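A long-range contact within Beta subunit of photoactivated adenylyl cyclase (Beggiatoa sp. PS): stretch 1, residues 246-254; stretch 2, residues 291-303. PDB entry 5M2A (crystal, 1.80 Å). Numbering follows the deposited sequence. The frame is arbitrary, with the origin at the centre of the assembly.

Stretch 1 246-254: YTGIGLSYG
Stretch 2, residues 291-303: YALAFTAGVKKCC

Two segments whose touching residues lie at least 42 apart in sequence meet as neighbouring parallel strands, one running through Ile249-Leu251 and the other through Leu293-Phe295, whose axes run 11° apart and approach to 4.7 Å. The register pairs Ile249 with Leu293, Gly250 with Ala294 and Leu251 with Phe295 (CA-CA 4.7, 4.9 and 4.5 Å). Extended torsions (phi/psi near -130/140 from Ile249 to Leu251) produce the parallel ladder: Ile249 N donates to Ala292 O (2.8 Å), Ala294 N to Ile249 O (2.9 Å) and Leu251 N to Ala294 O (2.9 Å). A weak bond from Thr296 N to Leu251 O (3.3 Å) closes it.

The sheet faces differ in relief. Gly250 and Ala294 leave theirs low at this pair, whereas the other carries Ile249, Leu251, Leu293 and Phe295. There Leu293 (chi1 t, chi2 p) sets CD1 over the notch between Ile249 and Leu251, 3.8 Å from Ile249 CG2 and 3.9 Å from Leu251 CG; both partners are mt rotamers. Phe295 (chi1 p) brings CB to 3.6 Å from Leu251 CB, but its ring leads away.

After Thr296 the chain turns into a short helix beginning at Ala297, crossing the first strand at 79°. Thr296 (chi1 p) caps it, OG1 accepting a weak bond from Val299 N (3.4 Å). Water 1 links the segments, donating to Tyr253 O (2.7 Å) and lying 2.6 Å from Thr296 OG1. Val299 (chi1 t) presses CG2 against the strand, 3.4 Å from Ser252 C, 4.0 Å from Leu251 CB and 3.9 Å from Tyr253 CB.

Tyr253 (chi1 t, chi2 66°) lies against the helix where Gly298 lacks a side chain: Tyr253 CB is 3.7 Å from Gly298 C, and an ideal CB on Gly298 would come within 3.1 Å of Tyr253 CD2. Cys302 (chi1 m) covers one ring face, its SG 3.7 Å from the centroid of the Tyr253 ring and 8° off the normal, a sulfur-aromatic contact.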

# COMPACT_ATOMS: atom_id res chain seq x y z
N TYR A 246 4.06 -23.68 7.16
CA TYR A 246 4.62 -23.33 8.46
C TYR A 246 5.11 -21.89 8.43
O TYR A 246 5.42 -21.33 7.37
CB TYR A 246 5.81 -24.23 8.82
CG TYR A 246 5.53 -25.70 8.83
CD1 TYR A 246 5.35 -26.40 7.65
CD2 TYR A 246 5.48 -26.40 10.03
CE1 TYR A 246 5.11 -27.75 7.65
CE2 TYR A 246 5.25 -27.76 10.04
CZ TYR A 246 5.06 -28.43 8.85
OH TYR A 246 4.82 -29.78 8.87
N THR A 247 5.23 -21.29 9.60
CA THR A 247 5.69 -19.91 9.66
C THR A 247 6.81 -19.78 10.69
O THR A 247 6.97 -20.63 11.57
CB THR A 247 4.53 -18.95 9.99
OG1 THR A 247 4.94 -17.59 9.79
CG2 THR A 247 4.06 -19.13 11.42
N GLY A 248 7.61 -18.75 10.52
CA GLY A 248 8.54 -18.29 11.55
C GLY A 248 8.24 -16.85 11.80
O GLY A 248 7.84 -16.11 10.89
N ILE A 249 8.39 -16.40 13.05
CA ILE A 249 7.99 -15.05 13.41
C ILE A 249 9.09 -14.39 14.21
O ILE A 249 9.66 -15.03 15.11
CB ILE A 249 6.66 -15.03 14.19
CG1 ILE A 249 5.57 -15.72 13.34
CG2 ILE A 249 6.25 -13.60 14.55
CD1 ILE A 249 4.25 -15.95 14.04
N GLY A 250 9.39 -13.14 13.89
CA GLY A 250 10.32 -12.34 14.69
C GLY A 250 9.63 -11.09 15.21
O GLY A 250 8.80 -10.50 14.51
N LEU A 251 9.97 -10.70 16.43
CA LEU A 251 9.45 -9.47 17.01
C LEU A 251 10.59 -8.64 17.56
O LEU A 251 11.52 -9.17 18.18
CB LEU A 251 8.47 -9.75 18.14
CG LEU A 251 7.33 -10.75 17.93
CD1 LEU A 251 6.63 -10.97 19.25
CD2 LEU A 251 6.35 -10.24 16.89
N SER A 252 10.50 -7.32 17.39
CA SER A 252 11.49 -6.43 17.96
C SER A 252 10.76 -5.26 18.60
O SER A 252 9.55 -5.09 18.41
CB SER A 252 12.48 -5.92 16.91
OG SER A 252 11.80 -5.08 16.00
N TYR A 253 11.49 -4.48 19.38
CA TYR A 253 10.93 -3.32 20.05
C TYR A 253 11.92 -2.17 19.96
O TYR A 253 13.11 -2.36 20.24
CB TYR A 253 10.61 -3.61 21.52
CG TYR A 253 10.12 -2.40 22.27
CD1 TYR A 253 8.91 -1.81 21.95
CD2 TYR A 253 10.87 -1.86 23.31
CE1 TYR A 253 8.45 -0.71 22.65
CE2 TYR A 253 10.41 -0.75 24.01
CZ TYR A 253 9.20 -0.18 23.67
OH TYR A 253 8.74 0.91 24.37
N GLY A 254 11.45 -0.99 19.60
CA GLY A 254 12.37 0.13 19.58
C GLY A 254 11.70 1.37 19.05
O GLY A 254 10.50 1.38 18.75
N TYR A 291 12.40 -23.13 18.00
CA TYR A 291 11.22 -22.33 18.28
C TYR A 291 10.84 -21.53 17.04
O TYR A 291 11.71 -21.07 16.30
CB TYR A 291 11.46 -21.33 19.43
CG TYR A 291 11.87 -22.01 20.71
CD1 TYR A 291 13.20 -22.35 20.95
CD2 TYR A 291 10.93 -22.33 21.67
CE1 TYR A 291 13.57 -22.98 22.10
CE2 TYR A 291 11.30 -22.98 22.84
CZ TYR A 291 12.62 -23.29 23.05
OH TYR A 291 13.00 -23.93 24.20
N ALA A 292 9.54 -21.34 16.85
CA ALA A 292 9.00 -20.65 15.68
C ALA A 292 8.80 -19.15 15.91
O ALA A 292 8.33 -18.46 15.00
CB ALA A 292 7.68 -21.29 15.27
N LEU A 293 9.13 -18.66 17.10
CA LEU A 293 8.99 -17.25 17.45
C LEU A 293 10.27 -16.80 18.13
O LEU A 293 10.75 -17.47 19.05
CB LEU A 293 7.80 -17.04 18.40
CG LEU A 293 7.68 -15.69 19.09
CD1 LEU A 293 7.43 -14.61 18.05
CD2 LEU A 293 6.56 -15.73 20.12
N ALA A 294 10.83 -15.68 17.69
CA ALA A 294 12.01 -15.13 18.35
C ALA A 294 11.85 -13.64 18.53
O ALA A 294 11.35 -12.96 17.64
CB ALA A 294 13.29 -15.41 17.55
N PHE A 295 12.29 -13.11 19.68
CA PHE A 295 12.11 -11.69 19.91
C PHE A 295 13.21 -11.15 20.82
O PHE A 295 14.01 -11.90 21.40
CB PHE A 295 10.70 -11.39 20.45
CG PHE A 295 10.31 -12.20 21.65
CD1 PHE A 295 10.81 -11.89 22.91
CD2 PHE A 295 9.42 -13.27 21.52
CE1 PHE A 295 10.46 -12.64 24.02
CE2 PHE A 295 9.07 -14.03 22.63
CZ PHE A 295 9.58 -13.72 23.87
N THR A 296 13.25 -9.83 20.91
CA THR A 296 14.30 -9.14 21.65
C THR A 296 13.95 -9.00 23.13
O THR A 296 12.80 -9.19 23.54
CB THR A 296 14.55 -7.75 21.07
OG1 THR A 296 13.34 -6.98 21.16
CG2 THR A 296 14.97 -7.84 19.61
N ALA A 297 14.97 -8.64 23.92
CA ALA A 297 14.74 -8.33 25.33
C ALA A 297 13.72 -7.21 25.50
O ALA A 297 12.94 -7.23 26.45
CB ALA A 297 16.06 -7.95 26.00
N GLY A 298 13.69 -6.25 24.58
CA GLY A 298 12.74 -5.16 24.70
C GLY A 298 11.30 -5.62 24.56
O GLY A 298 10.40 -5.09 25.21
N VAL A 299 11.06 -6.60 23.69
CA VAL A 299 9.73 -7.18 23.59
C VAL A 299 9.36 -7.85 24.90
O VAL A 299 8.24 -7.70 25.40
CB VAL A 299 9.66 -8.17 22.41
CG1 VAL A 299 8.34 -8.95 22.47
CG2 VAL A 299 9.79 -7.42 21.09
N LYS A 300 10.31 -8.58 25.48
CA LYS A 300 10.08 -9.26 26.75
C LYS A 300 9.65 -8.27 27.82
O LYS A 300 8.68 -8.52 28.56
CB LYS A 300 11.35 -10.01 27.17
CG LYS A 300 11.26 -10.75 28.50
CD LYS A 300 12.56 -11.49 28.78
CE LYS A 300 12.53 -12.20 30.14
NZ LYS A 300 12.51 -11.25 31.28
N LYS A 301 10.33 -7.13 27.91
CA LYS A 301 9.99 -6.14 28.93
C LYS A 301 8.63 -5.49 28.71
O LYS A 301 8.08 -4.92 29.65
CB LYS A 301 11.09 -5.07 29.00
CG LYS A 301 12.44 -5.65 29.36
CD LYS A 301 13.50 -4.58 29.62
CE LYS A 301 14.56 -4.61 28.54
NZ LYS A 301 15.80 -3.90 28.96
N CYS A 302 8.07 -5.57 27.50
CA CYS A 302 6.72 -5.06 27.23
C CYS A 302 5.61 -6.02 27.62
O CYS A 302 4.43 -5.68 27.44
CB CYS A 302 6.54 -4.74 25.75
SG CYS A 302 7.48 -3.34 25.15
N CYS A 303 5.94 -7.21 28.10
CA CYS A 303 4.93 -8.21 28.43
C CYS A 303 4.65 -8.20 29.92
O CYS A 303 5.57 -8.06 30.73
CB CYS A 303 5.38 -9.60 28.00
SG CYS A 303 5.68 -9.70 26.25
O HOH W 1 14.10 -4.53 21.49